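Local coordinates for glutathione S-transferase (Sphingobium chungbukense, PDB 6M1T), which binds glutathione and probably transfers it to electrophilic compounds in detoxification, as other beta-class enzymes of this family do, at residues S103-A108 / N131-L136; V110-P115 / A166-D171; Y92-R97 / E150-D155. One frame throughout, in Å; residues are numbered along the deposited sequence. Where two conformers were deposited one is given.

The three contacts sample the helical C-terminal part of one glutathione transferase subunit. Contacts 1 and 3 share helix 89-108; their centres lie about 16 Å apart and their nearest atoms about 6 Å, so the two do not touch. Contact 1 lies closest to the bound glutathione, since His106 belongs to its pocket and Glu104 binds the glutathione of the second subunit's site. Contact 2 follows where helix 89-108 gives way to loop; its centre is about 13 Å from that of contact 1, and the two meet where Leu133 CD1 packs on Ile170 CG2 at 3.8 Å. Contacts 2 and 3 stand about 25 Å apart between centres, on opposite sides of the chain's centre. Contacts 1 and 3 also reach the second subunit.

Contact 1: residues S103-A108 / N131-L136; sequences SEFHKA and NHLGAL. With GSH (glutathione), chain G; GSH (glutathione), chain C.
Phe105 and His132 meet as an offset edge-to-face pair, the phenyl edge turned to the imidazole face, with centroids 5.7 Å apart and planes at 74°. CG of Phe105 stands anti to its backbone N (chi1 -164°); the side chain and that of His132 slide past each other in opposite directions, and CD1 of Phe105 lies 3.5 Å from His132 CB. Leu136 closes one face of the phenyl, its CD1 poised 4.0 Å from the centroid of the Phe105 ring in a CH-pi contact, while Leu133 CD2 meets the rim at CZ of Phe105. An alanine in place of Phe105 would probably leave Leu133 and Leu136 without this aromatic partner and set the His132 ring freer to turn. Ala108 CB borders the His132 ring at its edge, 3.9 Å from CD2 of His132. A water in the imidazole plane, 3.2 Å from His132 NE2, also bonds Glu104 OE2. That same oxygen forms a salt bridge with Lys107 of the second subunit, whereas OE1 of Glu104 accepts from N1 of the glutathione in that subunit's site at 2.9 Å. The two helix segments run more antiparallel than parallel, at 136°, their axes 11.0 Å apart. Helix 153-162 adds Leu158 and Met161 against Phe105, and helix 176-186 brings Leu178 to Leu133 and Leu136.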
loop_
_atom_site.group_PDB
_atom_site.type_symbol
_atom_site.label_atom_id
_atom_site.label_comp_id
_atom_site.label_asym_id
_atom_site.label_seq_id
_atom_site.Cartn_x
_atom_site.Cartn_y
_atom_site.Cartn_z
ATOM N N SER A 103 -1.976 -3.336 0.917
ATOM C CA SER A 103 -2.611 -3.371 -0.420
ATOM C C SER A 103 -3.092 -4.791 -0.744
ATOM O O SER A 103 -4.080 -4.921 -1.446
ATOM C CB SER A 103 -1.631 -2.754 -1.446
ATOM O OG SER A 103 -1.815 -1.400 -0.994
ATOM N N GLU A 104 -2.459 -5.852 -0.247
ATOM C CA GLU A 104 -2.867 -7.233 -0.647
ATOM C C GLU A 104 -3.468 -7.990 0.554
ATOM O O GLU A 104 -4.598 -8.427 0.450
ATOM C CB GLU A 104 -1.666 -8.003 -1.194
ATOM C CG GLU A 104 -1.002 -7.309 -2.381
ATOM C CD GLU A 104 -1.868 -7.236 -3.635
ATOM O OE1 GLU A 104 -1.480 -6.537 -4.579
ATOM O OE2 GLU A 104 -2.932 -7.841 -3.659
ATOM N N PHE A 105 -2.727 -8.142 1.646
ATOM C CA PHE A 105 -3.136 -8.995 2.803
ATOM C C PHE A 105 -4.365 -8.394 3.510
ATOM O O PHE A 105 -5.399 -9.036 3.585
ATOM C CB PHE A 105 -1.962 -9.188 3.761
ATOM C CG PHE A 105 -2.172 -10.323 4.731
ATOM C CD1 PHE A 105 -2.782 -11.495 4.310
ATOM C CD2 PHE A 105 -1.801 -10.207 6.065
ATOM C CE1 PHE A 105 -2.959 -12.556 5.190
ATOM C CE2 PHE A 105 -2.005 -11.266 6.948
ATOM C CZ PHE A 105 -2.579 -12.426 6.506
ATOM N N HIS A 106 -4.287 -7.124 3.896
ATOM C CA HIS A 106 -5.390 -6.396 4.586
ATOM C C HIS A 106 -6.643 -6.571 3.750
ATOM O O HIS A 106 -7.701 -6.876 4.331
ATOM C CB HIS A 106 -5.019 -4.909 4.839
ATOM C CG HIS A 106 -6.012 -4.116 5.657
ATOM N ND1 HIS A 106 -7.370 -4.204 5.502
ATOM C CD2 HIS A 106 -5.830 -3.160 6.590
ATOM C CE1 HIS A 106 -7.985 -3.385 6.342
ATOM N NE2 HIS A 106 -7.066 -2.739 7.023
ATOM N N LYS A 107 -6.561 -6.263 2.453
ATOM C CA LYS A 107 -7.748 -6.099 1.585
ATOM C C LYS A 107 -8.362 -7.490 1.330
ATOM O O LYS A 107 -9.604 -7.548 1.243
ATOM C CB LYS A 107 -7.414 -5.278 0.326
ATOM C CG LYS A 107 -6.998 -3.818 0.585
ATOM C CD LYS A 107 -7.821 -3.103 1.651
ATOM C CE LYS A 107 -7.908 -1.603 1.541
ATOM N NZ LYS A 107 -9.199 -1.180 0.925
ATOM N N ALA A 108 -7.573 -8.581 1.352
ATOM C CA ALA A 108 -8.103 -9.977 1.303
ATOM C C ALA A 108 -9.203 -10.197 2.356
ATOM O O ALA A 108 -10.145 -10.938 2.053
ATOM C CB ALA A 108 -6.996 -11.000 1.473
ATOM N N ASN A 131 -4.420 -18.611 1.213
ATOM C CA ASN A 131 -3.297 -18.558 0.235
ATOM C C ASN A 131 -2.155 -17.659 0.729
ATOM O O ASN A 131 -0.933 -18.030 0.628
ATOM C CB ASN A 131 -3.767 -18.038 -1.127
ATOM C CG ASN A 131 -4.391 -19.101 -2.009
ATOM O OD1 ASN A 131 -4.782 -18.806 -3.138
ATOM N ND2 ASN A 131 -4.508 -20.323 -1.508
ATOM N N HIS A 132 -2.496 -16.447 1.165
ATOM C CA HIS A 132 -1.532 -15.478 1.724
ATOM C C HIS A 132 -0.823 -16.113 2.929
ATOM O O HIS A 132 0.387 -15.893 3.076
ATOM C CB HIS A 132 -2.269 -14.177 2.100
ATOM C CG HIS A 132 -2.460 -13.266 0.932
ATOM N ND1 HIS A 132 -1.401 -12.855 0.153
ATOM C CD2 HIS A 132 -3.550 -12.621 0.447
ATOM C CE1 HIS A 132 -1.821 -12.013 -0.781
ATOM N NE2 HIS A 132 -3.121 -11.856 -0.635
ATOM N N LEU A 133 -1.578 -16.779 3.782
ATOM C CA LEU A 133 -1.078 -17.351 5.051
ATOM C C LEU A 133 -0.052 -18.470 4.693
ATOM O O LEU A 133 1.019 -18.487 5.291
ATOM C CB LEU A 133 -2.267 -17.863 5.875
ATOM C CG LEU A 133 -3.158 -16.831 6.592
ATOM C CD1 LEU A 133 -4.413 -17.445 7.179
ATOM C CD2 LEU A 133 -2.408 -16.072 7.667
ATOM N N GLY A 134 -0.369 -19.346 3.735
ATOM C CA GLY A 134 0.535 -20.407 3.216
ATOM C C GLY A 134 1.872 -19.835 2.762
ATOM O O GLY A 134 2.930 -20.362 3.186
ATOM N N ALA A 135 1.874 -18.759 1.964
ATOM C CA ALA A 135 3.118 -18.149 1.445
ATOM C C ALA A 135 3.879 -17.457 2.577
ATOM O O ALA A 135 5.130 -17.487 2.578
ATOM C CB ALA A 135 2.831 -17.178 0.333
ATOM N N LEU A 136 3.163 -16.754 3.453
ATOM C CA LEU A 136 3.797 -16.105 4.625
ATOM C C LEU A 136 4.408 -17.200 5.514
ATOM O O LEU A 136 5.548 -16.964 5.983
ATOM C CB LEU A 136 2.755 -15.268 5.361
ATOM C CG LEU A 136 2.392 -13.972 4.626
ATOM C CD1 LEU A 136 1.081 -13.414 5.159
ATOM C CD2 LEU A 136 3.528 -12.962 4.689
HETATM N N1 GSH G . 0.016 -4.101 -4.739
HETATM C CA1 GSH G . 0.694 -4.356 -6.035
HETATM C C1 GSH G . 1.555 -3.126 -6.433
HETATM O O11 GSH G . 2.605 -3.339 -7.113
HETATM O O12 GSH G . 1.192 -2.006 -6.022
HETATM C CB1 GSH G . -0.405 -4.747 -7.034
HETATM C CG1 GSH G . 0.092 -4.962 -8.453
HETATM C CD1 GSH G . -1.034 -5.495 -9.314
HETATM O OE1 GSH G . -2.133 -5.789 -8.840
HETATM N N2 GSH G . -0.732 -5.644 -10.598
HETATM C CA2 GSH G . -1.628 -6.183 -11.603
HETATM C C2 GSH G . -1.297 -7.623 -11.957
HETATM O O2 GSH G . -0.141 -7.994 -12.171
HETATM C CB2 GSH G . -1.625 -5.275 -12.826
HETATM S SG2 GSH G . -2.371 -3.665 -12.492
HETATM N N3 GSH G . -2.316 -8.457 -12.022
HETATM C CA3 GSH G . -2.159 -9.831 -12.421
HETATM C C3 GSH G . -2.578 -10.787 -11.310
HETATM O O31 GSH G . -2.510 -12.002 -11.561
HETATM O O32 GSH G . -2.982 -10.275 -10.236
HETATM N N1 GSH C . -5.188 1.897 3.730
HETATM C CA1 GSH C . -5.461 2.262 5.131
HETATM C C1 GSH C . -4.181 2.131 5.966
HETATM O O11 GSH C . -3.328 1.344 5.535
HETATM O O12 GSH C . -4.105 2.837 7.029
HETATM C CB1 GSH C . -6.563 1.334 5.649
HETATM C CG1 GSH C . -7.194 1.772 6.943
HETATM C CD1 GSH C . -8.411 0.899 7.246
HETATM O OE1 GSH C . -9.015 0.262 6.374
HETATM N N2 GSH C . -8.819 0.912 8.507
HETATM C CA2 GSH C . -9.988 0.231 9.025
HETATM C C2 GSH C . -11.143 1.190 9.259
HETATM O O2 GSH C . -10.951 2.247 9.862
HETATM C CB2 GSH C . -9.671 -0.536 10.307
HETATM S SG2 GSH C . -8.650 -2.019 10.040
HETATM N N3 GSH C . -12.299 0.856 8.715
HETATM C CA3 GSH C . -13.494 1.647 8.881
HETATM C C3 GSH C . -14.145 2.023 7.547
HETATM O O31 GSH C . -13.495 1.811 6.503
HETATM O O32 GSH C . -15.278 2.547 7.594
HETATM O O HOH W 1 -3.220 -10.341 -3.414
#

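Contact 2: residues V110-P115 / A166-D171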
loop_
_atom_site.group_PDB
_atom_site.type_symbol
_atom_site.label_atom_id
_atom_site.label_comp_id
_atom_site.label_asym_id
_atom_site.label_seq_id
_atom_site.Cartn_x
_atom_site.Cartn_y
_atom_site.Cartn_z
ATOM N N VAL A 110 -11.417 -8.110 3.736
ATOM C CA VAL A 110 -12.531 -7.116 3.852
ATOM C C VAL A 110 -13.904 -7.792 3.706
ATOM O O VAL A 110 -14.765 -7.527 4.543
ATOM C CB VAL A 110 -12.300 -5.920 2.906
ATOM C CG1 VAL A 110 -13.542 -5.053 2.772
ATOM C CG2 VAL A 110 -11.110 -5.118 3.402
ATOM N N PRO A 111 -14.175 -8.667 2.708
ATOM C CA PRO A 111 -15.452 -9.390 2.637
ATOM C C PRO A 111 -15.752 -10.245 3.881
ATOM O O PRO A 111 -16.902 -10.318 4.296
ATOM C CB PRO A 111 -15.307 -10.335 1.436
ATOM C CG PRO A 111 -14.181 -9.714 0.605
ATOM C CD PRO A 111 -13.276 -9.045 1.612
ATOM N N LEU A 112 -14.724 -10.854 4.473
ATOM C CA LEU A 112 -14.887 -11.691 5.694
ATOM C C LEU A 112 -15.352 -10.835 6.872
ATOM O O LEU A 112 -15.976 -11.436 7.769
ATOM C CB LEU A 112 -13.572 -12.387 6.050
ATOM C CG LEU A 112 -13.066 -13.443 5.083
ATOM C CD1 LEU A 112 -11.727 -13.984 5.554
ATOM C CD2 LEU A 112 -14.054 -14.582 4.937
ATOM N N PHE A 113 -15.036 -9.528 6.918
ATOM C CA PHE A 113 -15.424 -8.609 8.025
ATOM C C PHE A 113 -16.605 -7.710 7.619
ATOM O O PHE A 113 -16.920 -6.747 8.349
ATOM C CB PHE A 113 -14.241 -7.748 8.494
ATOM C CG PHE A 113 -13.253 -8.476 9.374
ATOM C CD1 PHE A 113 -13.518 -8.684 10.720
ATOM C CD2 PHE A 113 -12.071 -8.982 8.852
ATOM C CE1 PHE A 113 -12.603 -9.335 11.533
ATOM C CE2 PHE A 113 -11.151 -9.630 9.663
ATOM C CZ PHE A 113 -11.416 -9.803 11.006
ATOM N N THR A 114 -17.233 -7.991 6.482
ATOM C CA THR A 114 -18.458 -7.317 5.995
ATOM C C THR A 114 -19.619 -8.295 6.175
ATOM O O THR A 114 -19.741 -9.235 5.398
ATOM C CB THR A 114 -18.243 -6.852 4.551
ATOM O OG1 THR A 114 -17.056 -6.056 4.547
ATOM C CG2 THR A 114 -19.393 -6.033 4.005
ATOM N N PRO A 115 -20.468 -8.165 7.226
ATOM C CA PRO A 115 -21.665 -9.012 7.352
ATOM C C PRO A 115 -22.579 -9.009 6.104
ATOM O O PRO A 115 -23.125 -10.031 5.792
ATOM C CB PRO A 115 -22.367 -8.427 8.595
ATOM C CG PRO A 115 -21.223 -7.862 9.417
ATOM C CD PRO A 115 -20.309 -7.250 8.369
ATOM N N ALA A 166 -8.425 -15.752 13.154
ATOM C CA ALA A 166 -9.106 -16.527 14.232
ATOM C C ALA A 166 -10.521 -15.990 14.433
ATOM O O ALA A 166 -11.370 -16.740 14.895
ATOM C CB ALA A 166 -8.318 -16.532 15.519
ATOM N N HIS A 167 -10.797 -14.736 14.029
ATOM C CA HIS A 167 -12.125 -14.109 14.201
ATOM C C HIS A 167 -13.009 -14.312 12.983
ATOM O O HIS A 167 -14.157 -13.916 13.080
ATOM C CB HIS A 167 -11.993 -12.615 14.494
ATOM C CG HIS A 167 -11.263 -12.380 15.756
ATOM N ND1 HIS A 167 -11.930 -12.191 16.932
ATOM C CD2 HIS A 167 -9.951 -12.315 16.030
ATOM C CE1 HIS A 167 -11.060 -12.042 17.898
ATOM N NE2 HIS A 167 -9.831 -12.117 17.368
ATOM N N VAL A 168 -12.494 -14.867 11.888
ATOM C CA VAL A 168 -13.298 -15.103 10.655
ATOM C C VAL A 168 -13.138 -16.559 10.230
ATOM O O VAL A 168 -13.090 -16.817 9.040
ATOM C CB VAL A 168 -12.928 -14.111 9.538
ATOM C CG1 VAL A 168 -13.354 -12.709 9.920
ATOM C CG2 VAL A 168 -11.436 -14.170 9.200
ATOM N N GLY A 169 -13.042 -17.468 11.206
ATOM C CA GLY A 169 -13.273 -18.913 11.023
ATOM C C GLY A 169 -12.108 -19.625 10.374
ATOM O O GLY A 169 -12.351 -20.641 9.763
ATOM N N ILE A 170 -10.879 -19.137 10.536
ATOM C CA ILE A 170 -9.674 -19.729 9.902
ATOM C C ILE A 170 -8.793 -20.283 11.021
ATOM O O ILE A 170 -8.452 -19.528 11.943
ATOM C CB ILE A 170 -8.945 -18.677 9.034
ATOM C CG1 ILE A 170 -9.783 -18.291 7.815
ATOM C CG2 ILE A 170 -7.549 -19.125 8.639
ATOM C CD1 ILE A 170 -9.160 -17.199 6.944
ATOM N N ASP A 171 -8.431 -21.560 10.948
ATOM C CA ASP A 171 -7.645 -22.233 12.010
ATOM C C ASP A 171 -6.161 -21.980 11.756
ATOM O O ASP A 171 -5.640 -22.495 10.758
ATOM C CB ASP A 171 -7.958 -23.737 12.041
ATOM C CG ASP A 171 -7.011 -24.528 12.923
ATOM O OD1 ASP A 171 -5.970 -23.967 13.330
ATOM O OD2 ASP A 171 -7.324 -25.703 13.204
#
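Two connecting loops of the C-terminal helical domain, one after helix 89-108 and the other after helix 153-162, join near the surface where Val168 fits against Leu112 and Phe113. The isopropyl group of Val168 divides its work between its two methyls. CG1, anti to the carbonyl carbon (chi1 -68°), sits over the centre of the Phe113 ring in a CH-pi contact, 3.7 Å from the Phe113 centroid and 13° off the ring normal. It also touches the main chain, at 3.6 Å from Leu112 O. CG2 turns instead to the leucine, lying 3.7 Å from Leu112 CD1, and the two side chains cross at about a right angle. No hydrogen bond spans the two loops; they meet through van der Waals contacts, mostly between apolar side chains. In the all-helical fold of this domain the 110-115 loop leads into helix 119-139 and the 166-171 loop into helix 176-186; Leu112 rests on Ala125 and Ser126 of the former helix, and Ile170 on its Val129. The first loop is braced from within: Val110 O takes bonds from Phe113 N, at 3.1 Å, and from Thr114 OG1, at 2.7 Å, on opposite faces of the carbonyl plane. Ile170 CD1 makes a looser approach to Leu112 CD1, at 4.3 Å. The side chain of Phe113 lies about 8 Å, between nearest atoms, from a bound glutathione.

Contact 3: residues Y92-R97 / E150-D155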
loop_
_atom_site.group_PDB
_atom_site.type_symbol
_atom_site.label_atom_id
_atom_site.label_comp_id
_atom_site.label_asym_id
_atom_site.label_seq_id
_atom_site.Cartn_x
_atom_site.Cartn_y
_atom_site.Cartn_z
ATOM N N TYR A 92 13.964 -0.069 1.084
ATOM C CA TYR A 92 12.963 -0.254 -0.013
ATOM C C TYR A 92 12.272 -1.592 0.196
ATOM O O TYR A 92 11.063 -1.660 -0.088
ATOM C CB TYR A 92 13.583 -0.111 -1.397
ATOM C CG TYR A 92 14.193 1.241 -1.560
ATOM C CD1 TYR A 92 13.423 2.314 -1.951
ATOM C CD2 TYR A 92 15.527 1.448 -1.252
ATOM C CE1 TYR A 92 13.959 3.578 -2.071
ATOM C CE2 TYR A 92 16.083 2.704 -1.362
ATOM C CZ TYR A 92 15.310 3.757 -1.784
ATOM O OH TYR A 92 15.864 4.970 -1.864
ATOM N N ARG A 93 12.982 -2.617 0.682
ATOM C CA ARG A 93 12.375 -3.950 0.922
ATOM C C ARG A 93 11.345 -3.815 2.051
ATOM O O ARG A 93 10.314 -4.488 1.962
ATOM C CB ARG A 93 13.407 -5.031 1.250
ATOM C CG ARG A 93 14.440 -5.175 0.140
ATOM C CD ARG A 93 15.164 -6.513 0.073
ATOM N NE ARG A 93 14.558 -7.606 -0.684
ATOM C CZ ARG A 93 13.858 -7.519 -1.829
ATOM N NH1 ARG A 93 13.371 -8.616 -2.382
ATOM N NH2 ARG A 93 13.607 -6.367 -2.423
ATOM N N LEU A 94 11.608 -2.950 3.040
ATOM C CA LEU A 94 10.637 -2.649 4.138
ATOM C C LEU A 94 9.383 -1.988 3.545
ATOM O O LEU A 94 8.272 -2.429 3.842
ATOM C CB LEU A 94 11.237 -1.698 5.174
ATOM C CG LEU A 94 10.219 -1.278 6.244
ATOM C CD1 LEU A 94 9.688 -2.508 6.910
ATOM C CD2 LEU A 94 10.769 -0.316 7.278
ATOM N N ILE A 95 9.553 -0.933 2.765
ATOM C CA ILE A 95 8.388 -0.227 2.157
ATOM C C ILE A 95 7.578 -1.221 1.302
ATOM O O ILE A 95 6.287 -1.163 1.291
ATOM C CB ILE A 95 8.900 0.993 1.390
ATOM C CG1 ILE A 95 9.566 1.994 2.334
ATOM C CG2 ILE A 95 7.791 1.654 0.581
ATOM C CD1 ILE A 95 10.285 3.111 1.610
ATOM N N SER A 96 8.268 -2.109 0.595
ATOM C CA SER A 96 7.680 -3.205 -0.219
ATOM C C SER A 96 6.800 -4.065 0.677
ATOM O O SER A 96 5.588 -4.294 0.361
ATOM C CB SER A 96 8.761 -4.039 -0.902
ATOM O OG SER A 96 8.198 -5.072 -1.686
ATOM N N ARG A 97 7.355 -4.514 1.803
ATOM C CA ARG A 97 6.576 -5.378 2.708
ATOM C C ARG A 97 5.376 -4.572 3.250
ATOM O O ARG A 97 4.301 -5.172 3.379
ATOM C CB ARG A 97 7.468 -6.012 3.788
ATOM C CG ARG A 97 8.357 -7.174 3.322
ATOM C CD ARG A 97 7.714 -8.257 2.452
ATOM N NE ARG A 97 7.629 -7.819 1.055
ATOM C CZ ARG A 97 6.818 -8.305 0.098
ATOM N NH1 ARG A 97 6.865 -7.752 -1.092
ATOM N NH2 ARG A 97 5.996 -9.324 0.294
ATOM N N GLU A 150 16.344 -7.516 11.468
ATOM C CA GLU A 150 15.882 -7.362 12.868
ATOM C C GLU A 150 14.424 -6.904 12.948
ATOM O O GLU A 150 13.805 -6.620 11.901
ATOM C CB GLU A 150 16.786 -6.381 13.606
ATOM C CG GLU A 150 17.035 -5.090 12.858
ATOM C CD GLU A 150 17.891 -4.170 13.708
ATOM O OE1 GLU A 150 18.645 -3.386 13.140
ATOM O OE2 GLU A 150 17.800 -4.264 14.950
ATOM N N PHE A 151 13.904 -6.874 14.174
ATOM C CA PHE A 151 12.490 -6.569 14.472
ATOM C C PHE A 151 12.146 -5.198 13.896
ATOM O O PHE A 151 12.888 -4.191 14.118
ATOM C CB PHE A 151 12.223 -6.677 15.965
ATOM C CG PHE A 151 10.768 -6.524 16.293
ATOM C CD1 PHE A 151 9.865 -7.520 15.956
ATOM C CD2 PHE A 151 10.311 -5.416 16.979
ATOM C CE1 PHE A 151 8.520 -7.398 16.277
ATOM C CE2 PHE A 151 8.955 -5.284 17.273
ATOM C CZ PHE A 151 8.066 -6.270 16.923
ATOM N N SER A 152 11.050 -5.146 13.128
ATOM C CA SER A 152 10.692 -3.943 12.345
ATOM C C SER A 152 9.185 -3.651 12.399
ATOM O O SER A 152 8.389 -4.523 12.746
ATOM C CB SER A 152 11.137 -4.079 10.926
ATOM O OG SER A 152 10.190 -4.801 10.178
ATOM N N VAL A 153 8.817 -2.455 11.961
ATOM C CA VAL A 153 7.372 -2.099 11.835
ATOM C C VAL A 153 6.666 -3.088 10.898
ATOM O O VAL A 153 5.454 -3.273 11.047
ATOM C CB VAL A 153 7.182 -0.643 11.404
ATOM C CG1 VAL A 153 7.511 0.265 12.573
ATOM C CG2 VAL A 153 7.999 -0.273 10.159
ATOM N N ALA A 154 7.378 -3.768 9.999
ATOM C CA ALA A 154 6.739 -4.744 9.090
ATOM C C ALA A 154 6.322 -5.955 9.907
ATOM O O ALA A 154 5.248 -6.496 9.636
ATOM C CB ALA A 154 7.651 -5.114 7.939
ATOM N N ASP A 155 7.139 -6.397 10.872
ATOM C CA ASP A 155 6.739 -7.516 11.775
ATOM C C ASP A 155 5.527 -7.044 12.610
ATOM O O ASP A 155 4.608 -7.808 12.863
ATOM C CB ASP A 155 7.876 -7.923 12.729
ATOM C CG ASP A 155 9.133 -8.433 12.025
ATOM O OD1 ASP A 155 9.040 -9.448 11.354
ATOM O OD2 ASP A 155 10.159 -7.776 12.110
#
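Arg97 and Ala154 mark the closest backbone approach, with CA atoms 6.4 Å apart, where a mid-helix turn of segment 92-97 faces the first turn of the helix that starts at Val153. Leu94 carries most of the side-chain contact. Its CG is anti to the backbone N (chi1 175°), and from there the two methyls part ways: CD1 of Leu94 presses on CB of Ala154 at 3.5 Å, tighter than a usual carbon contact, while CD2 of Leu94 meets CG2 of Val153 at 4.0 Å, the side chains crossing at about a right angle. CD1 also borders the hydroxyl of Ser152. That serine is the N-cap, and its OG accepts from Ala154 N at 3.0 Å. Asp155 returns the favour: its OD2 receives Ser152 N at 3.0 Å on the anti lone pair, away from OD1. Together they make a capping box, the N-terminal motif known at this helix in many glutathione transferases. Asp155 OD1 is gripped by Tyr181 OH and Tyr146 N, so both carboxylate oxygens are engaged and the group is held against rotation. On the helix 66-75 side, Leu71 touches Leu94, and Leu70 and Ala74 cover Val153. Helix 176-186 closes in through Ile185 on Asp155, while Tyr92, Arg93 and Ser96 of helix 89-108 hydrogen-bond to the second subunit.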